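Local structure of putative polyketide synthase (Brevibacillus brevis, 6HP2) at residues 110-115 / 142-148; 122-126 / 158-164; 164-168 / 194-198. The protein forms the O-methyltransferase domain of a trans-AT polyketide synthase multienzyme that is probably involved in intermediate steps of the synthesis of the antibiotic bacillaene. The contacts are given in a common frame with arbitrary orientation. Numbering follows the deposited sequence.

In the fold
All three contacts lie in the methyltransferase domain, around the 3-2-1-4-5 parallel half of its main mixed sheet. Contact 1, where helix 108-116 meets the loop leading into the outermost strand 148-152, touches contact 2 at Thr122, whose N lies 2.8 Å from Arg147 O and whose OG1 lies 2.9 Å from Val110 O; their centres are about 15 Å apart and their segments alternate along the chain. Contact 2 runs from strand 121-126 across to the loop 158-164, and its last residue, Tyr164, opens contact 3; the centres of contacts 2 and 3 are about 11 Å apart. Contact 3, which pairs strands 164-170 and 194-203, follows contact 1 in series, their centres about 18 Å apart. Together they sample the Rossmann-like sheet and its flanks, Thr126 of contact 2 reaching S-adenosyl-L-homocysteine.

Contact 1. Residues 110-115 / 142-148; sequences VIQIAE and KNLGARA
Leu144 sets its CD1 against one side of helix 110-115, over Ile111 and Glu115, 3.9 Å from Ile111 CG2 and 3.5 Å from Glu115 CG, in an m,t rotamer. This is the packing of one alpha helix on the next helix-to-strand connection in a Rossmann-like methyltransferase: helix 108-116 meets the loop between helix 129-141 and strand 148-152. Helix 129-141 ends in a Schellman motif, with Asn143 at positive phi (59/45). A turn follows, Leu144 O accepting from Arg147 N and Ala148 N, both at 3.0 Å. The CA atoms approach most closely at Ala114-Ala148 (6.6 Å), where small side chains let the backbones close in: CB to CB is 4.3 Å, and Val110 CG1 lies 4.0 Å from Ala148 CB. At the outer edge Lys142 NZ and Glu115 OE1 form a salt bridge (3.3 Å), the hydrogen bond within it weak. Arg147, chi1 m, chi2 t, also binds Ile120 O; its guanidinium forks around one carbonyl, with NH1 2.8 Å and NH2 3.1 Å from Ala114 O.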
loop_
_atom_site.group_PDB
_atom_site.type_symbol
_atom_site.label_atom_id
_atom_site.label_comp_id
_atom_site.label_asym_id
_atom_site.label_seq_id
_atom_site.Cartn_x
_atom_site.Cartn_y
_atom_site.Cartn_z
ATOM N N VAL A 110 -2.384 -5.869 -10.012
ATOM C CA VAL A 110 -3.235 -6.927 -10.554
ATOM C C VAL A 110 -2.716 -7.424 -11.896
ATOM O O VAL A 110 -2.634 -8.645 -12.151
ATOM C CB VAL A 110 -4.687 -6.444 -10.662
ATOM C CG1 VAL A 110 -5.510 -7.352 -11.568
ATOM C CG2 VAL A 110 -5.313 -6.386 -9.305
ATOM N N ILE A 111 -2.319 -6.493 -12.745
ATOM C CA ILE A 111 -1.872 -6.780 -14.090
ATOM C C ILE A 111 -0.465 -7.329 -14.087
ATOM O O ILE A 111 -0.187 -8.316 -14.780
ATOM C CB ILE A 111 -1.954 -5.504 -14.965
ATOM C CG1 ILE A 111 -3.394 -5.247 -15.352
ATOM C CG2 ILE A 111 -1.035 -5.624 -16.184
ATOM C CD1 ILE A 111 -3.617 -3.796 -15.770
ATOM N N GLN A 112 0.460 -6.637 -13.413
ATOM C CA GLN A 112 1.864 -7.048 -13.482
ATOM C C GLN A 112 2.100 -8.416 -12.826
ATOM O O GLN A 112 2.967 -9.184 -13.291
ATOM C CB GLN A 112 2.776 -6.007 -12.846
ATOM C CG GLN A 112 2.944 -4.705 -13.689
ATOM C CD GLN A 112 3.821 -3.664 -12.969
ATOM O OE1 GLN A 112 4.183 -3.811 -11.776
ATOM N NE2 GLN A 112 4.138 -2.615 -13.663
ATOM N N ILE A 113 1.382 -8.730 -11.725
ATOM C CA ILE A 113 1.552 -10.057 -11.103
ATOM C C ILE A 113 1.099 -11.144 -12.080
ATOM O O ILE A 113 1.739 -12.197 -12.230
ATOM C CB ILE A 113 0.802 -10.164 -9.765
ATOM C CG1 ILE A 113 1.439 -9.282 -8.720
ATOM C CG2 ILE A 113 0.749 -11.634 -9.301
ATOM C CD1 ILE A 113 0.600 -9.122 -7.496
ATOM N N ALA A 114 -0.050 -10.926 -12.716
ATOM C CA ALA A 114 -0.568 -11.901 -13.668
ATOM C C ALA A 114 0.353 -12.053 -14.870
ATOM O O ALA A 114 0.528 -13.164 -15.405
ATOM C CB ALA A 114 -1.965 -11.493 -14.129
ATOM N N GLU A 115 0.949 -10.954 -15.325
ATOM C CA GLU A 115 1.852 -11.051 -16.465
ATOM C C GLU A 115 3.115 -11.807 -16.086
ATOM O O GLU A 115 3.589 -12.670 -16.835
ATOM C CB GLU A 115 2.228 -9.675 -16.994
ATOM C CG GLU A 115 1.264 -9.028 -17.904
ATOM C CD GLU A 115 1.891 -7.827 -18.613
ATOM O OE1 GLU A 115 1.957 -7.824 -19.860
ATOM O OE2 GLU A 115 2.327 -6.896 -17.913
ATOM N N LYS A 142 -3.826 -6.142 -22.897
ATOM C CA LYS A 142 -2.722 -7.080 -22.696
ATOM C C LYS A 142 -3.176 -8.539 -22.799
ATOM O O LYS A 142 -2.378 -9.459 -22.559
ATOM C CB LYS A 142 -2.042 -6.795 -21.330
ATOM C CG LYS A 142 -1.342 -5.427 -21.355
ATOM C CD LYS A 142 -1.154 -4.810 -20.013
ATOM C CE LYS A 142 0.193 -5.174 -19.439
ATOM N NZ LYS A 142 1.341 -4.651 -20.218
ATOM N N ASN A 143 -4.442 -8.775 -23.131
ATOM C CA ASN A 143 -4.950 -10.137 -23.328
ATOM C C ASN A 143 -4.781 -10.972 -22.048
ATOM O O ASN A 143 -4.386 -12.130 -22.096
ATOM C CB ASN A 143 -4.224 -10.800 -24.487
ATOM C CG ASN A 143 -4.994 -11.934 -25.072
ATOM O OD1 ASN A 143 -6.179 -12.114 -24.777
ATOM N ND2 ASN A 143 -4.335 -12.712 -25.920
ATOM N N LEU A 144 -5.124 -10.390 -20.899
ATOM C CA LEU A 144 -5.000 -11.071 -19.615
ATOM C C LEU A 144 -6.352 -11.407 -18.995
ATOM O O LEU A 144 -6.408 -11.796 -17.826
ATOM C CB LEU A 144 -4.201 -10.214 -18.621
ATOM C CG LEU A 144 -2.729 -9.980 -18.941
ATOM C CD1 LEU A 144 -2.233 -8.809 -18.098
ATOM C CD2 LEU A 144 -1.910 -11.248 -18.702
ATOM N N GLY A 145 -7.440 -11.248 -19.738
ATOM C CA GLY A 145 -8.775 -11.368 -19.183
ATOM C C GLY A 145 -9.125 -12.700 -18.566
ATOM O O GLY A 145 -10.027 -12.754 -17.730
ATOM N N ALA A 146 -8.477 -13.785 -18.985
ATOM C CA ALA A 146 -8.790 -15.090 -18.417
ATOM C C ALA A 146 -8.189 -15.274 -17.039
ATOM O O ALA A 146 -8.549 -16.226 -16.330
ATOM C CB ALA A 146 -8.295 -16.237 -19.320
ATOM N N ARG A 147 -7.299 -14.388 -16.632
ATOM C CA ARG A 147 -6.648 -14.550 -15.327
ATOM C C ARG A 147 -6.651 -13.313 -14.443
ATOM O O ARG A 147 -6.273 -13.403 -13.273
ATOM C CB ARG A 147 -5.204 -14.992 -15.516
ATOM C CG ARG A 147 -5.102 -16.399 -16.052
ATOM C CD ARG A 147 -3.670 -16.841 -16.105
ATOM N NE ARG A 147 -2.851 -16.039 -17.012
ATOM C CZ ARG A 147 -1.958 -15.132 -16.638
ATOM N NH1 ARG A 147 -1.726 -14.891 -15.320
ATOM N NH2 ARG A 147 -1.228 -14.518 -17.574
ATOM N N ALA A 148 -7.067 -12.179 -14.944
ATOM C CA ALA A 148 -7.079 -10.945 -14.145
ATOM C C ALA A 148 -8.410 -10.269 -14.370
ATOM O O ALA A 148 -8.886 -10.241 -15.512
ATOM C CB ALA A 148 -5.968 -10.019 -14.540
#

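Contact 2. Residues 122-126 / 158-164; sequences THGFT and DAFPDLY. With SAH (S-adenosyl-L-homocysteine), chain B.
A very short hydrogen bond joins the two segments: His123 ND1 and Tyr164 OH are 2.6 Å apart at 169°, each lying near the plane of the other ring. Strand 122-126 is extended; His123 and Phe125 direct CB toward 158-164, a chain without regular structure until Tyr164. The backbones stay well apart, with CA-CA 8.8 Å for His123-Pro161 and 8.3 Å for Phe125-Phe160, so side chains fill the gap. Phe125 (chi1 -88°, chi2 24°) receives the edge of Phe160 on its face in a T-shaped pair, centroids 5.1 Å apart, planes at 68°, Phe125 CE2 to Phe160 CD1 3.6 Å. The carbonyls of Asp158 and Ala159 approach the rim of the Phe125 ring, and Phe125 CE1 meets Pro161 CD at 3.9 Å. SAH-binding Thr126 has OG1 2.9 Å from SAH O2'; Gln131 is separately hydrogen-bonded to SAH. This lies near the C-terminal end of strand 121-126, where Rossmann-like AdoMet-dependent methyltransferases commonly bind the ribose hydroxyls, usually through an acidic residue.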
loop_
_atom_site.group_PDB
_atom_site.type_symbol
_atom_site.label_atom_id
_atom_site.label_comp_id
_atom_site.label_asym_id
_atom_site.label_seq_id
_atom_site.Cartn_x
_atom_site.Cartn_y
_atom_site.Cartn_z
ATOM N N THR A 122 -5.555 -13.175 -10.626
ATOM C CA THR A 122 -5.591 -11.983 -9.796
ATOM C C THR A 122 -6.948 -11.298 -9.877
ATOM O O THR A 122 -7.536 -11.189 -10.964
ATOM C CB THR A 122 -4.501 -10.980 -10.214
ATOM O OG1 THR A 122 -4.673 -10.581 -11.575
ATOM C CG2 THR A 122 -3.133 -11.533 -10.006
ATOM N N HIS A 123 -7.435 -10.860 -8.717
ATOM C CA HIS A 123 -8.656 -10.081 -8.597
ATOM C C HIS A 123 -8.321 -8.731 -7.960
ATOM O O HIS A 123 -7.498 -8.672 -7.046
ATOM C CB HIS A 123 -9.680 -10.766 -7.697
ATOM C CG HIS A 123 -10.364 -11.932 -8.315
ATOM N ND1 HIS A 123 -11.142 -12.804 -7.574
ATOM C CD2 HIS A 123 -10.418 -12.358 -9.602
ATOM C CE1 HIS A 123 -11.649 -13.712 -8.388
ATOM N NE2 HIS A 123 -11.228 -13.463 -9.619
ATOM N N GLY A 124 -8.919 -7.661 -8.478
ATOM C CA GLY A 124 -8.901 -6.354 -7.820
ATOM C C GLY A 124 -10.287 -5.804 -7.540
ATOM O O GLY A 124 -11.236 -6.043 -8.290
ATOM N N PHE A 125 -10.401 -5.082 -6.414
ATOM C CA PHE A 125 -11.556 -4.282 -6.067
ATOM C C PHE A 125 -11.064 -2.830 -6.074
ATOM O O PHE A 125 -10.005 -2.526 -5.491
ATOM C CB PHE A 125 -12.121 -4.574 -4.684
ATOM C CG PHE A 125 -13.131 -5.673 -4.598
ATOM C CD1 PHE A 125 -13.197 -6.688 -5.528
ATOM C CD2 PHE A 125 -14.077 -5.651 -3.570
ATOM C CE1 PHE A 125 -14.111 -7.638 -5.432
ATOM C CE2 PHE A 125 -15.009 -6.641 -3.467
ATOM C CZ PHE A 125 -15.031 -7.630 -4.415
ATOM N N THR A 126 -11.834 -1.941 -6.715
ATOM C CA THR A 126 -11.669 -0.518 -6.508
ATOM C C THR A 126 -13.029 0.141 -6.474
ATOM O O THR A 126 -13.914 -0.194 -7.265
ATOM C CB THR A 126 -10.813 0.153 -7.566
ATOM O OG1 THR A 126 -10.767 1.564 -7.275
ATOM C CG2 THR A 126 -11.320 -0.106 -8.992
ATOM N N ASP A 158 -18.913 -5.339 0.079
ATOM C CA ASP A 158 -19.091 -6.414 -0.903
ATOM C C ASP A 158 -18.113 -7.555 -0.628
ATOM O O ASP A 158 -16.899 -7.341 -0.641
ATOM C CB ASP A 158 -18.877 -5.870 -2.304
ATOM C CG ASP A 158 -19.876 -4.753 -2.665
ATOM O OD1 ASP A 158 -21.084 -4.999 -2.574
ATOM O OD2 ASP A 158 -19.443 -3.640 -2.985
ATOM N N ALA A 159 -18.637 -8.763 -0.433
ATOM C CA ALA A 159 -17.791 -9.901 -0.094
ATOM C C ALA A 159 -16.838 -10.185 -1.243
ATOM O O ALA A 159 -17.224 -10.120 -2.404
ATOM C CB ALA A 159 -18.648 -11.144 0.196
ATOM N N PHE A 160 -15.571 -10.402 -0.932
ATOM C CA PHE A 160 -14.609 -10.787 -1.963
ATOM C C PHE A 160 -15.043 -12.141 -2.544
ATOM O O PHE A 160 -15.624 -12.966 -1.830
ATOM C CB PHE A 160 -13.180 -10.897 -1.404
ATOM C CG PHE A 160 -12.650 -9.679 -0.761
ATOM C CD1 PHE A 160 -12.742 -8.456 -1.364
ATOM C CD2 PHE A 160 -12.005 -9.750 0.471
ATOM C CE1 PHE A 160 -12.220 -7.378 -0.765
ATOM C CE2 PHE A 160 -11.515 -8.649 1.060
ATOM C CZ PHE A 160 -11.593 -7.459 0.442
ATOM N N PRO A 161 -14.900 -12.353 -3.853
ATOM C CA PRO A 161 -15.579 -13.495 -4.467
ATOM C C PRO A 161 -14.889 -14.821 -4.265
ATOM O O PRO A 161 -15.544 -15.843 -4.455
ATOM C CB PRO A 161 -15.637 -13.118 -5.951
ATOM C CG PRO A 161 -14.502 -12.211 -6.143
ATOM C CD PRO A 161 -14.341 -11.449 -4.857
ATOM N N ASP A 162 -13.629 -14.861 -3.840
ATOM C CA ASP A 162 -12.882 -16.126 -3.852
ATOM C C ASP A 162 -12.072 -16.264 -2.565
ATOM O O ASP A 162 -12.192 -15.477 -1.628
ATOM C CB ASP A 162 -11.987 -16.190 -5.091
ATOM C CG ASP A 162 -11.843 -17.605 -5.646
ATOM O OD1 ASP A 162 -11.946 -18.569 -4.882
ATOM O OD2 ASP A 162 -11.603 -17.731 -6.855
ATOM N N LEU A 163 -11.260 -17.317 -2.504
ATOM C CA LEU A 163 -10.300 -17.531 -1.430
ATOM C C LEU A 163 -8.921 -17.301 -2.004
ATOM O O LEU A 163 -8.652 -17.705 -3.142
ATOM C CB LEU A 163 -10.402 -18.932 -0.849
ATOM C CG LEU A 163 -11.485 -19.205 0.202
ATOM C CD1 LEU A 163 -11.107 -18.562 1.527
ATOM C CD2 LEU A 163 -12.833 -18.714 -0.246
ATOM N N TYR A 164 -8.080 -16.607 -1.249
ATOM C CA TYR A 164 -6.804 -16.092 -1.759
ATOM C C TYR A 164 -5.609 -16.544 -0.928
ATOM O O TYR A 164 -5.669 -16.614 0.288
ATOM C CB TYR A 164 -6.802 -14.556 -1.847
ATOM C CG TYR A 164 -7.965 -14.057 -2.680
ATOM C CD1 TYR A 164 -7.882 -14.019 -4.057
ATOM C CD2 TYR A 164 -9.183 -13.692 -2.072
ATOM C CE1 TYR A 164 -8.966 -13.587 -4.829
ATOM C CE2 TYR A 164 -10.280 -13.222 -2.869
ATOM C CZ TYR A 164 -10.157 -13.197 -4.210
ATOM O OH TYR A 164 -11.251 -12.786 -4.968
HETATM N N SAH B . -3.098 0.260 -4.392
HETATM C CA SAH B . -3.082 1.174 -5.530
HETATM C CB SAH B . -4.014 2.362 -5.324
HETATM C CG SAH B . -3.899 3.067 -3.984
HETATM S SD SAH B . -4.909 4.578 -3.957
HETATM C C SAH B . -1.657 1.620 -5.743
HETATM O O SAH B . -1.373 2.380 -6.669
HETATM O OXT SAH B . -0.780 1.205 -4.992
HETATM C "C5'" SAH B . -6.262 3.944 -2.939
HETATM C "C4'" SAH B . -7.110 2.911 -3.677
HETATM O "O4'" SAH B . -8.063 2.354 -2.744
HETATM C "C3'" SAH B . -8.000 3.576 -4.779
HETATM O "O3'" SAH B . -7.927 2.677 -5.897
HETATM C "C2'" SAH B . -9.416 3.624 -4.210
HETATM O "O2'" SAH B . -10.442 3.539 -5.154
HETATM C "C1'" SAH B . -9.376 2.384 -3.289
HETATM N N9 SAH B . -10.373 2.342 -2.222
HETATM C C8 SAH B . -10.588 3.251 -1.226
HETATM N N7 SAH B . -11.637 2.810 -0.523
HETATM C C5 SAH B . -12.040 1.618 -1.022
HETATM C C6 SAH B . -13.058 0.729 -0.697
HETATM N N6 SAH B . -13.885 0.884 0.336
HETATM N N1 SAH B . -13.184 -0.422 -1.418
HETATM C C2 SAH B . -12.388 -0.664 -2.521
HETATM N N3 SAH B . -11.409 0.238 -2.852
HETATM C C4 SAH B . -11.275 1.366 -2.144
#

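Contact 3. Residues 164-168 / 194-198; sequences YDMIV and GTVLL
Strand 166-168 runs parallel to strand 194-198, their axes 4.7 Å apart at closest approach and 12° apart in direction. The register is Met166-Thr195, Ile167-Val196 and Val168-Leu197, with CA-CA distances of 4.9, 4.7 and 4.8 Å. Before it, the chain turns a corner at Asp165 (phi/psi -82/-26), whose carbonyl starts the ladder: Thr195 N to Asp165 O 3.0 Å, Ile167 N to Thr195 O 2.9 Å and Leu197 N to Ile167 O 2.8 Å. Ile167 thus uses both N and O on residues flanking its bridge partner, the usual parallel pattern. CA-H...O contacts share acceptors with two of these bonds, Met166 CA to Thr195 O at 3.2 Å and Val196 CA to Ile167 O at 3.3 Å. Gly194 fits close to the corner, its CA 3.1 Å from Asp165 O.

Met166, Val168, Thr195 and Leu197 share one face, where Met166 SD (chi1 and chi2 t) lies 4.0 Å from Leu197 CD1 and Phe88 of helix 70-88 packs on Met166, Val168 and Leu197. Ile167 and Val196 share the opposite face, Ile167 CB to Val196 CG2 4.5 Å, with Leu100 and Phe102 against Ile167. These are the fourth and fifth strands of the Rossmann-like order 3-2-1-4-5, linked through helix 179-188. Main-chain hydrogen bonds thus set the register while apolar side chains pack both faces, and the polar ends of Asp165 and Thr195 are bound outside the pair, by Asn191 and Lys292 respectively.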
loop_
_atom_site.group_PDB
_atom_site.type_symbol
_atom_site.label_atom_id
_atom_site.label_comp_id
_atom_site.label_asym_id
_atom_site.label_seq_id
_atom_site.Cartn_x
_atom_site.Cartn_y
_atom_site.Cartn_z
ATOM N N TYR A 164 -8.080 -16.607 -1.249
ATOM C CA TYR A 164 -6.804 -16.092 -1.759
ATOM C C TYR A 164 -5.609 -16.544 -0.928
ATOM O O TYR A 164 -5.669 -16.614 0.288
ATOM C CB TYR A 164 -6.802 -14.556 -1.847
ATOM C CG TYR A 164 -7.965 -14.057 -2.680
ATOM C CD1 TYR A 164 -7.882 -14.019 -4.057
ATOM C CD2 TYR A 164 -9.183 -13.692 -2.072
ATOM C CE1 TYR A 164 -8.966 -13.587 -4.829
ATOM C CE2 TYR A 164 -10.280 -13.222 -2.869
ATOM C CZ TYR A 164 -10.157 -13.197 -4.210
ATOM O OH TYR A 164 -11.251 -12.786 -4.968
ATOM N N ASP A 165 -4.497 -16.792 -1.606
ATOM C CA ASP A 165 -3.241 -17.050 -0.934
ATOM C C ASP A 165 -2.554 -15.762 -0.520
ATOM O O ASP A 165 -1.746 -15.756 0.410
ATOM C CB ASP A 165 -2.350 -17.852 -1.874
ATOM C CG ASP A 165 -3.046 -19.075 -2.393
ATOM O OD1 ASP A 165 -3.501 -19.882 -1.538
ATOM O OD2 ASP A 165 -3.218 -19.186 -3.659
ATOM N N MET A 166 -2.823 -14.667 -1.218
ATOM C CA MET A 166 -2.223 -13.390 -0.877
ATOM C C MET A 166 -3.254 -12.302 -1.066
ATOM O O MET A 166 -3.952 -12.289 -2.093
ATOM C CB MET A 166 -1.010 -13.160 -1.776
ATOM C CG MET A 166 -0.255 -11.871 -1.473
ATOM S SD MET A 166 1.082 -11.638 -2.695
ATOM C CE MET A 166 2.113 -13.011 -2.295
ATOM N N ILE A 167 -3.366 -11.406 -0.068
ATOM C CA ILE A 167 -4.286 -10.292 -0.133
ATOM C C ILE A 167 -3.466 -9.017 0.091
ATOM O O ILE A 167 -2.681 -8.928 1.050
ATOM C CB ILE A 167 -5.416 -10.429 0.905
ATOM C CG1 ILE A 167 -6.238 -11.638 0.611
ATOM C CG2 ILE A 167 -6.278 -9.144 0.936
ATOM C CD1 ILE A 167 -7.457 -11.922 1.506
ATOM N N VAL A 168 -3.640 -8.038 -0.801
ATOM C CA VAL A 168 -2.744 -6.908 -0.897
ATOM C C VAL A 168 -3.573 -5.646 -0.725
ATOM O O VAL A 168 -4.595 -5.473 -1.416
ATOM C CB VAL A 168 -1.994 -6.917 -2.242
ATOM C CG1 VAL A 168 -1.152 -5.643 -2.362
ATOM C CG2 VAL A 168 -1.147 -8.113 -2.347
ATOM N N GLY A 194 -2.148 -18.320 4.017
ATOM C CA GLY A 194 -2.004 -17.095 3.237
ATOM C C GLY A 194 -1.330 -15.907 3.962
ATOM O O GLY A 194 -1.097 -15.892 5.171
ATOM N N THR A 195 -1.018 -14.865 3.169
ATOM C CA THR A 195 -0.427 -13.633 3.657
ATOM C C THR A 195 -1.276 -12.446 3.274
ATOM O O THR A 195 -1.856 -12.411 2.175
ATOM C CB THR A 195 1.001 -13.489 3.055
ATOM O OG1 THR A 195 1.761 -14.659 3.374
ATOM C CG2 THR A 195 1.721 -12.333 3.648
ATOM N N VAL A 196 -1.368 -11.517 4.200
ATOM C CA VAL A 196 -1.882 -10.191 3.940
ATOM C C VAL A 196 -0.704 -9.214 3.911
ATOM O O VAL A 196 0.054 -9.113 4.876
ATOM C CB VAL A 196 -2.947 -9.772 4.953
ATOM C CG1 VAL A 196 -3.563 -8.406 4.484
ATOM C CG2 VAL A 196 -3.939 -10.843 5.102
ATOM N N LEU A 197 -0.609 -8.422 2.837
ATOM C CA LEU A 197 0.411 -7.398 2.688
ATOM C C LEU A 197 -0.259 -6.026 2.595
ATOM O O LEU A 197 -1.044 -5.746 1.672
ATOM C CB LEU A 197 1.274 -7.687 1.472
ATOM C CG LEU A 197 2.018 -8.983 1.438
ATOM C CD1 LEU A 197 2.641 -9.263 0.052
ATOM C CD2 LEU A 197 3.096 -8.997 2.495
ATOM N N LEU A 198 0.078 -5.172 3.538
ATOM C CA LEU A 198 -0.424 -3.820 3.568
ATOM C C LEU A 198 0.692 -2.797 3.570
ATOM O O LEU A 198 1.777 -3.022 4.110
ATOM C CB LEU A 198 -1.247 -3.588 4.812
ATOM C CG LEU A 198 -2.330 -4.540 5.137
ATOM C CD1 LEU A 198 -2.907 -4.110 6.529
ATOM C CD2 LEU A 198 -3.412 -4.534 4.139
#